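Local atomic coordinates of putative Hit-like protein involved in cell-cycle regulation (Streptococcus mutans, PDB entry 3L7X), a protein that belongs to the histidine triad (HIT) family, binds zinc, and probably acts as a nucleotide hydrolase or transferase, with a putative part in cell-cycle regulation. Residues Phe40-Val44 / Val59-Leu63; His72-Lys78 / His131-Val137. All coordinates share one frame; numbering follows the deposited sequence.

Interaction 1 of 2, residues Phe40-Val44 / Val59-Leu63; sequences FCKIV and VLAFL. With ZN (zinc ion), chain B.
Phe40 opens the helical segment by offering a ring face to the edge of Phe62, a T-shaped (edge-to-face) pair. The evidence is threefold: the centroids stand 5.6 Å apart, the planes meet at 75°, and CZ of Phe62 lies over the Phe40 face, displaced toward the rim, with CE1 of Phe40 as its nearest atom. The CA-CB bond of Phe62 points to the helix, and with CG between the backbone N and the carbonyl carbon (chi1 47°) the ring edge, at CZ, comes to Phe40. The Phe40 ring further meets that of His133, the predicted nucleophile, edge-to-face. One residue on, Cys41 takes no part in the contact with the strand; its SG binds the zinc ion at 2.3 Å. Cys38, His80 and His131 complete this Cys2His2 site, so neighbouring residues of one turn serve the apolar contact and the metal. Ile43 faces the strand and makes the closest approach. Its CG2 branch, anti to the backbone N, touches CD2 of Leu60 at 3.6 Å, the two side chains crossing at about a right angle. The same methyl also meets Phe62, with 4.2 Å between Ile43 CG2 and Phe62 CE2, and thereby bridges the two strand residues. Val44 ends the segment with a looser touch, its CG2 standing 4.4 Å from CD2 of Leu60, while its backbone N donates to Phe40 O within the helical turn. No hydrogen bond links helix and strand; the contact is wholly apolar. The short axes run at 104° to each other, 10.3 Å apart at closest approach, so helix 39-45 lies across the sheet. Strand 59-63 is held between strands 52-55 and 73-77, while the helix also reaches the latter through Phe40 on Leu74 and Val44 on Ile76.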
ATOM      1  N   PHE A  40       3.830   9.675  16.325  1.00 21.63           N
ATOM      2  CA  PHE A  40       4.100  10.167  14.975  1.00 19.97           C
ATOM      3  C   PHE A  40       3.784  11.667  14.828  1.00 21.34           C
ATOM      4  O   PHE A  40       4.489  12.359  14.116  1.00 22.52           O
ATOM      5  CB  PHE A  40       3.392   9.332  13.879  1.00 20.47           C
ATOM      6  CG  PHE A  40       3.995   7.943  13.709  1.00 18.78           C
ATOM      7  CD1 PHE A  40       5.023   7.501  14.556  1.00 20.23           C
ATOM      8  CD2 PHE A  40       3.413   7.012  12.831  1.00 15.57           C
ATOM      9  CE1 PHE A  40       5.596   6.220  14.457  1.00 18.21           C
ATOM     10  CE2 PHE A  40       3.995   5.718  12.741  1.00 18.37           C
ATOM     11  CZ  PHE A  40       5.071   5.315  13.530  1.00 17.94           C
ATOM     12  N   CYS A  41       2.748  12.149  15.538  1.00 20.54           N
ATOM     13  CA  CYS A  41       2.456  13.587  15.566  1.00 22.58           C
ATOM     14  C   CYS A  41       3.631  14.314  16.235  1.00 26.15           C
ATOM     15  O   CYS A  41       4.034  15.414  15.794  1.00 25.86           O
ATOM     16  CB  CYS A  41       1.152  13.872  16.326  1.00 22.93           C
ATOM     17  SG  CYS A  41      -0.335  13.665  15.227  1.00 23.40           S
ATOM     18  N   LYS A  42       4.171  13.701  17.283  1.00 25.07           N
ATOM     19  CA  LYS A  42       5.318  14.327  17.963  1.00 27.57           C
ATOM     20  C   LYS A  42       6.544  14.363  17.059  1.00 29.01           C
ATOM     21  O   LYS A  42       7.264  15.348  17.004  1.00 29.42           O
ATOM     22  CB  LYS A  42       5.614  13.591  19.264  1.00 26.67           C
ATOM     23  CG  LYS A  42       4.515  13.786  20.313  1.00 26.80           C
ATOM     24  CD  LYS A  42       4.830  12.903  21.494  1.00 35.41           C
ATOM     25  CE  LYS A  42       3.671  12.915  22.499  1.00 46.54           C
ATOM     26  NZ  LYS A  42       4.054  12.155  23.718  1.00 49.80           N
ATOM     27  N   ILE A  43       6.747  13.303  16.276  1.00 25.68           N
ATOM     28  CA  ILE A  43       7.772  13.358  15.249  1.00 25.69           C
ATOM     29  C   ILE A  43       7.561  14.431  14.160  1.00 26.13           C
ATOM     30  O   ILE A  43       8.483  15.172  13.830  1.00 28.65           O
ATOM     31  CB  ILE A  43       7.952  11.922  14.592  1.00 24.62           C
ATOM     32  CG1 ILE A  43       8.637  10.984  15.612  1.00 24.10           C
ATOM     33  CG2 ILE A  43       8.853  12.048  13.339  1.00 26.09           C
ATOM     34  CD1 ILE A  43       8.615   9.524  15.211  1.00 23.87           C
ATOM     35  N   VAL A  44       6.345  14.534  13.627  1.00 22.00           N
ATOM     36  CA  VAL A  44       5.978  15.597  12.709  1.00 23.99           C
ATOM     37  C   VAL A  44       6.226  16.993  13.285  1.00 29.44           C
ATOM     38  O   VAL A  44       6.662  17.879  12.565  1.00 33.52           O
ATOM     39  CB  VAL A  44       4.505  15.453  12.270  1.00 25.81           C
ATOM     40  CG1 VAL A  44       4.025  16.678  11.414  1.00 27.98           C
ATOM     41  CG2 VAL A  44       4.356  14.150  11.387  1.00 23.10           C
ATOM     42  N   VAL A  59       3.866  15.318   3.713  1.00 28.13           N
ATOM     43  CA  VAL A  59       4.363  13.978   4.045  1.00 24.12           C
ATOM     44  C   VAL A  59       5.754  13.980   4.710  1.00 26.20           C
ATOM     45  O   VAL A  59       6.571  14.827   4.427  1.00 30.35           O
ATOM     46  CB  VAL A  59       4.370  13.115   2.705  1.00 30.26           C
ATOM     47  CG1 VAL A  59       5.408  12.052   2.722  1.00 36.08           C
ATOM     48  CG2 VAL A  59       2.978  12.601   2.437  1.00 28.00           C
ATOM     49  N   LEU A  60       6.008  13.023   5.597  1.00 24.18           N
ATOM     50  CA  LEU A  60       7.310  12.790   6.198  1.00 21.39           C
ATOM     51  C   LEU A  60       7.646  11.297   6.071  1.00 22.75           C
ATOM     52  O   LEU A  60       6.805  10.417   6.361  1.00 23.71           O
ATOM     53  CB  LEU A  60       7.298  13.217   7.724  1.00 20.95           C
ATOM     54  CG  LEU A  60       8.598  12.850   8.445  1.00 24.31           C
ATOM     55  CD1 LEU A  60       9.804  13.709   7.937  1.00 31.60           C
ATOM     56  CD2 LEU A  60       8.420  13.062   9.956  1.00 30.91           C
ATOM     57  N   ALA A  61       8.889  10.989   5.670  1.00 22.87           N
ATOM     58  CA  ALA A  61       9.302   9.571   5.603  1.00 20.11           C
ATOM     59  C   ALA A  61      10.569   9.452   6.428  1.00 23.79           C
ATOM     60  O   ALA A  61      11.435  10.321   6.352  1.00 27.17           O
ATOM     61  CB  ALA A  61       9.588   9.142   4.131  1.00 19.60           C
ATOM     62  N   PHE A  62      10.676   8.403   7.231  1.00 21.12           N
ATOM     63  CA  PHE A  62      11.880   8.191   8.048  1.00 20.32           C
ATOM     64  C   PHE A  62      12.135   6.691   8.120  1.00 22.03           C
ATOM     65  O   PHE A  62      11.223   5.883   7.852  1.00 20.91           O
ATOM     66  CB  PHE A  62      11.683   8.749   9.487  1.00 23.02           C
ATOM     67  CG  PHE A  62      10.363   8.352  10.121  1.00 21.68           C
ATOM     68  CD1 PHE A  62      10.225   7.107  10.809  1.00 17.15           C
ATOM     69  CD2 PHE A  62       9.285   9.233  10.086  1.00 20.97           C
ATOM     70  CE1 PHE A  62       8.969   6.725  11.420  1.00 18.29           C
ATOM     71  CE2 PHE A  62       8.013   8.867  10.720  1.00 23.50           C
ATOM     72  CZ  PHE A  62       7.883   7.606  11.365  1.00 19.76           C
ATOM     73  N   LEU A  63      13.377   6.291   8.393  1.00 22.67           N
ATOM     74  CA  LEU A  63      13.668   4.862   8.563  1.00 21.74           C
ATOM     75  C   LEU A  63      12.909   4.301   9.770  1.00 20.75           C
ATOM     76  O   LEU A  63      12.850   4.908  10.844  1.00 21.89           O
ATOM     77  CB  LEU A  63      15.171   4.557   8.730  1.00 19.11           C
ATOM     78  CG  LEU A  63      15.988   4.981   7.502  1.00 21.43           C
ATOM     79  CD1 LEU A  63      17.509   4.840   7.773  1.00 24.00           C
ATOM     80  CD2 LEU A  63      15.583   4.097   6.257  1.00 21.63           C
TER
HETATM   81 ZN    ZN B 140      -0.615  11.405  14.871  0.80 18.23          ZN

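Interaction 2 of 2, residues His72-Lys78 / His131-Val137; sequences HTLVIPK and HAHVHLV. With NA (sodium ion), chain C; ZN (zinc ion), chain B.
His131 extends its ring toward Pro77 with CG anti to the backbone N (chi1 -179°), whereas His133 has CG between N and the carbonyl carbon (chi1 42°), turning its ring toward the sodium ion. His131 is thus gripped at both nitrogens: ND1 binds zinc at 2.1 Å, and NE2 donates to Pro77 O at 2.8 Å, with the acceptor in the ring plane, which fixes the ring's rotation. Its own carbonyl O accepts from His133 ND1 (2.8 Å, N-H...O 169°), orienting the predicted nucleophile and directing NE2 to sodium. His135 NE2 binds the same ion at 2.9 Å, and two waters join them. These three histidines belong to the predicted histidine triad motif of the HIT family, His133 being the predicted AMP-carrying (tele-AMP-histidine) residue. Leu74 CD2 sits over one face of the His135 ring, 3.7 Å from the centroid, a CH-pi contact. The backbones pair antiparallel: Thr73 with Leu136 and Val75 with Val134 are hydrogen-bonded pairs, Leu74 with His135 a non-hydrogen-bonded one. On the sheet face opposite Leu74 and His135, Val75 CG2 packs against Leu136 CD1 at 3.7 Å. Helix 99-110 covers that side, strands 59-63 and 114-121 flank the pair, and Phe150 of the second subunit meets the His135 ring.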
ATOM      1  N   HIS A  72      14.162  -0.281   5.495  1.00 19.58           N
ATOM      2  CA  HIS A  72      12.727  -0.290   5.839  1.00 22.02           C
ATOM      3  C   HIS A  72      12.389   1.135   6.270  1.00 19.46           C
ATOM      4  O   HIS A  72      13.059   1.706   7.185  1.00 19.11           O
ATOM      5  CB  HIS A  72      12.577  -1.286   6.985  1.00 19.20           C
ATOM      6  CG  HIS A  72      11.229  -1.385   7.642  1.00 18.06           C
ATOM      7  ND1 HIS A  72      10.009  -0.954   7.116  1.00 21.25           N
ATOM      8  CD2 HIS A  72      10.938  -1.962   8.830  1.00 14.20           C
ATOM      9  CE1 HIS A  72       9.035  -1.281   7.973  1.00 12.75           C
ATOM     10  NE2 HIS A  72       9.584  -1.921   8.991  1.00 19.90           N
ATOM     11  N   THR A  73      11.347   1.716   5.624  1.00 18.05           N
ATOM     12  CA  THR A  73      11.011   3.148   5.822  1.00 19.09           C
ATOM     13  C   THR A  73       9.530   3.265   6.084  1.00 16.99           C
ATOM     14  O   THR A  73       8.750   2.447   5.527  1.00 16.99           O
ATOM     15  CB  THR A  73      11.368   3.952   4.463  1.00 20.42           C
ATOM     16  OG1 THR A  73      12.791   4.001   4.366  1.00 20.32           O
ATOM     17  CG2 THR A  73      10.860   5.386   4.504  1.00 20.72           C
ATOM     18  N   LEU A  74       9.103   4.261   6.895  1.00 18.01           N
ATOM     19  CA  LEU A  74       7.691   4.531   7.026  1.00 15.80           C
ATOM     20  C   LEU A  74       7.465   5.874   6.353  1.00 17.50           C
ATOM     21  O   LEU A  74       8.257   6.823   6.531  1.00 19.57           O
ATOM     22  CB  LEU A  74       7.193   4.695   8.508  1.00 18.06           C
ATOM     23  CG  LEU A  74       7.407   3.455   9.370  1.00 15.77           C
ATOM     24  CD1 LEU A  74       6.757   3.665  10.739  1.00 16.86           C
ATOM     25  CD2 LEU A  74       6.731   2.166   8.700  1.00 17.13           C
ATOM     26  N   VAL A  75       6.375   5.955   5.592  1.00 17.16           N
ATOM     27  CA  VAL A  75       5.934   7.250   5.020  1.00 17.03           C
ATOM     28  C   VAL A  75       4.622   7.618   5.692  1.00 16.80           C
ATOM     29  O   VAL A  75       3.697   6.812   5.734  1.00 16.85           O
ATOM     30  CB  VAL A  75       5.701   7.119   3.491  1.00 18.04           C
ATOM     31  CG1 VAL A  75       5.337   8.507   2.887  1.00 19.67           C
ATOM     32  CG2 VAL A  75       6.972   6.505   2.817  1.00 18.70           C
ATOM     33  N   ILE A  76       4.589   8.807   6.321  1.00 17.46           N
ATOM     34  CA  ILE A  76       3.381   9.218   7.048  1.00 17.88           C
ATOM     35  C   ILE A  76       2.830  10.546   6.578  1.00 18.73           C
ATOM     36  O   ILE A  76       3.569  11.382   6.118  1.00 21.64           O
ATOM     37  CB  ILE A  76       3.642   9.267   8.584  1.00 17.21           C
ATOM     38  CG1 ILE A  76       4.589  10.431   8.923  1.00 19.72           C
ATOM     39  CG2 ILE A  76       4.286   7.949   9.047  1.00 19.39           C
ATOM     40  CD1 ILE A  76       4.735  10.604  10.492  1.00 22.11           C
ATOM     41  N   PRO A  77       1.515  10.741   6.695  1.00 22.79           N
ATOM     42  CA  PRO A  77       1.021  12.109   6.428  1.00 22.45           C
ATOM     43  C   PRO A  77       1.344  13.017   7.611  1.00 25.84           C
ATOM     44  O   PRO A  77       1.326  12.534   8.713  1.00 21.00           O
ATOM     45  CB  PRO A  77      -0.497  11.930   6.368  1.00 23.72           C
ATOM     46  CG  PRO A  77      -0.799  10.677   7.109  1.00 21.49           C
ATOM     47  CD  PRO A  77       0.468   9.838   7.194  1.00 20.54           C
ATOM     48  N   LYS A  78       1.639  14.281   7.361  1.00 23.06           N
ATOM     49  CA  LYS A  78       1.795  15.232   8.459  1.00 24.28           C
ATOM     50  C   LYS A  78       0.474  15.458   9.182  1.00 27.90           C
ATOM     51  O   LYS A  78       0.461  15.663  10.392  1.00 28.34           O
ATOM     52  CB  LYS A  78       2.385  16.498   7.899  1.00 26.40           C
ATOM     53  CG  LYS A  78       3.830  16.273   7.535  1.00 25.85           C
ATOM     54  CD  LYS A  78       4.514  17.577   7.205  1.00 31.24           C
ATOM     55  CE  LYS A  78       6.014  17.412   7.114  1.00 33.43           C
ATOM     56  NZ  LYS A  78       6.612  18.741   6.789  1.00 33.58           N
ATOM     57  N   HIS A 131      -1.420   6.300  13.867  1.00 15.49           N
ATOM     58  CA  HIS A 131      -1.296   7.390  12.891  1.00 16.96           C
ATOM     59  C   HIS A 131      -0.865   6.674  11.634  1.00 19.68           C
ATOM     60  O   HIS A 131       0.063   5.874  11.691  1.00 20.32           O
ATOM     61  CB  HIS A 131      -0.164   8.287  13.354  1.00 16.66           C
ATOM     62  CG  HIS A 131       0.087   9.471  12.486  1.00 18.42           C
ATOM     63  ND1 HIS A 131       0.137  10.732  13.017  1.00 19.15           N
ATOM     64  CD2 HIS A 131       0.403   9.601  11.178  1.00 19.77           C
ATOM     65  CE1 HIS A 131       0.438  11.606  12.079  1.00 19.94           C
ATOM     66  NE2 HIS A 131       0.621  10.937  10.937  1.00 20.88           N
ATOM     67  N   ALA A 132      -1.562   6.965  10.563  1.00 16.90           N
ATOM     68  CA  ALA A 132      -1.397   6.143   9.331  1.00 15.58           C
ATOM     69  C   ALA A 132       0.058   6.101   8.948  1.00 17.53           C
ATOM     70  O   ALA A 132       0.720   7.149   8.903  1.00 18.11           O
ATOM     71  CB  ALA A 132      -2.274   6.775   8.214  1.00 17.69           C
ATOM     72  N   HIS A 133       0.581   4.909   8.548  1.00 14.25           N
ATOM     73  CA  HIS A 133       1.959   4.883   8.073  1.00 15.09           C
ATOM     74  C   HIS A 133       2.024   3.800   6.985  1.00 14.86           C
ATOM     75  O   HIS A 133       1.400   2.737   7.135  1.00 16.48           O
ATOM     76  CB  HIS A 133       2.973   4.556   9.199  1.00 14.35           C
ATOM     77  CG  HIS A 133       2.570   3.463  10.135  1.00 16.76           C
ATOM     78  ND1 HIS A 133       1.588   3.655  11.085  1.00 17.89           N
ATOM     79  CD2 HIS A 133       3.099   2.229  10.373  1.00 16.95           C
ATOM     80  CE1 HIS A 133       1.502   2.572  11.853  1.00 19.58           C
ATOM     81  NE2 HIS A 133       2.408   1.699  11.449  1.00 17.69           N
ATOM     82  N   VAL A 134       2.734   4.119   5.895  1.00 14.83           N
ATOM     83  CA  VAL A 134       2.951   3.138   4.837  1.00 15.58           C
ATOM     84  C   VAL A 134       4.346   2.628   4.905  1.00 14.17           C
ATOM     85  O   VAL A 134       5.354   3.406   4.911  1.00 15.90           O
ATOM     86  CB  VAL A 134       2.732   3.807   3.463  1.00 15.06           C
ATOM     87  CG1 VAL A 134       2.894   2.722   2.308  1.00 12.94           C
ATOM     88  CG2 VAL A 134       1.370   4.458   3.421  1.00 18.08           C
ATOM     89  N   HIS A 135       4.481   1.304   5.041  1.00 14.52           N
ATOM     90  CA  HIS A 135       5.838   0.727   5.105  1.00 15.12           C
ATOM     91  C   HIS A 135       6.388   0.587   3.661  1.00 16.34           C
ATOM     92  O   HIS A 135       5.652   0.156   2.784  1.00 17.15           O
ATOM     93  CB  HIS A 135       5.797  -0.717   5.561  1.00 14.80           C
ATOM     94  CG  HIS A 135       5.304  -0.910   6.963  1.00 16.10           C
ATOM     95  ND1 HIS A 135       6.161  -1.206   8.004  1.00 16.93           N
ATOM     96  CD2 HIS A 135       4.059  -0.880   7.483  1.00 14.67           C
ATOM     97  CE1 HIS A 135       5.463  -1.332   9.119  1.00 14.45           C
ATOM     98  NE2 HIS A 135       4.179  -1.145   8.833  1.00 14.93           N
ATOM     99  N   LEU A 136       7.662   0.935   3.484  1.00 13.72           N
ATOM    100  CA  LEU A 136       8.401   0.575   2.209  1.00 15.21           C
ATOM    101  C   LEU A 136       9.454  -0.391   2.678  1.00 16.94           C
ATOM    102  O   LEU A 136      10.309  -0.021   3.468  1.00 18.06           O
ATOM    103  CB  LEU A 136       9.044   1.808   1.587  1.00 16.55           C
ATOM    104  CG  LEU A 136       8.109   3.005   1.355  1.00 19.68           C
ATOM    105  CD1 LEU A 136       8.888   4.167   0.652  1.00 21.06           C
ATOM    106  CD2 LEU A 136       6.917   2.649   0.536  1.00 20.88           C
ATOM    107  N   VAL A 137       9.378  -1.644   2.250  1.00 14.65           N
ATOM    108  CA  VAL A 137      10.249  -2.714   2.778  1.00 15.30           C
ATOM    109  C   VAL A 137      11.076  -3.196   1.572  1.00 18.49           C
ATOM    110  O   VAL A 137      10.591  -4.016   0.726  1.00 18.34           O
ATOM    111  CB  VAL A 137       9.427  -3.886   3.324  1.00 16.58           C
ATOM    112  CG1 VAL A 137      10.329  -4.974   3.879  1.00 17.22           C
ATOM    113  CG2 VAL A 137       8.416  -3.403   4.412  1.00 17.57           C
TER
HETATM  114 NA    NA C 141       1.967  -0.949  10.761  1.00 25.72          NA
HETATM  115 ZN    ZN B 140      -0.615  11.405  14.871  0.80 18.23          ZN
HETATM  116  O   HOH W   1       0.763   0.468   8.576  1.00 16.85           O
HETATM  117  O   HOH W   2       2.522  -3.129  12.056  1.00 22.30           O

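Overall arrangement
Both contacts are buried and share one antiparallel sheet, in which strands 59-63 and 73-77 are neighbours: Leu60 O and Phe62 O probably accept from Ile76 N and Leu74 N. Interaction 2 lies deeper: its centre is about 6 Å from the centre of the chain, against about 13 Å for the centre of interaction 1, and it buries 611 Å² against 204 Å². The chemistry follows their places. Interaction 1 lays a helix over the sheet through apolar side chains, whereas interaction 2 zips two strands together by backbone hydrogen bonds and lines up the predicted histidine triad. The zinc ion joins them, taking a cysteine from the former and a histidine from the latter.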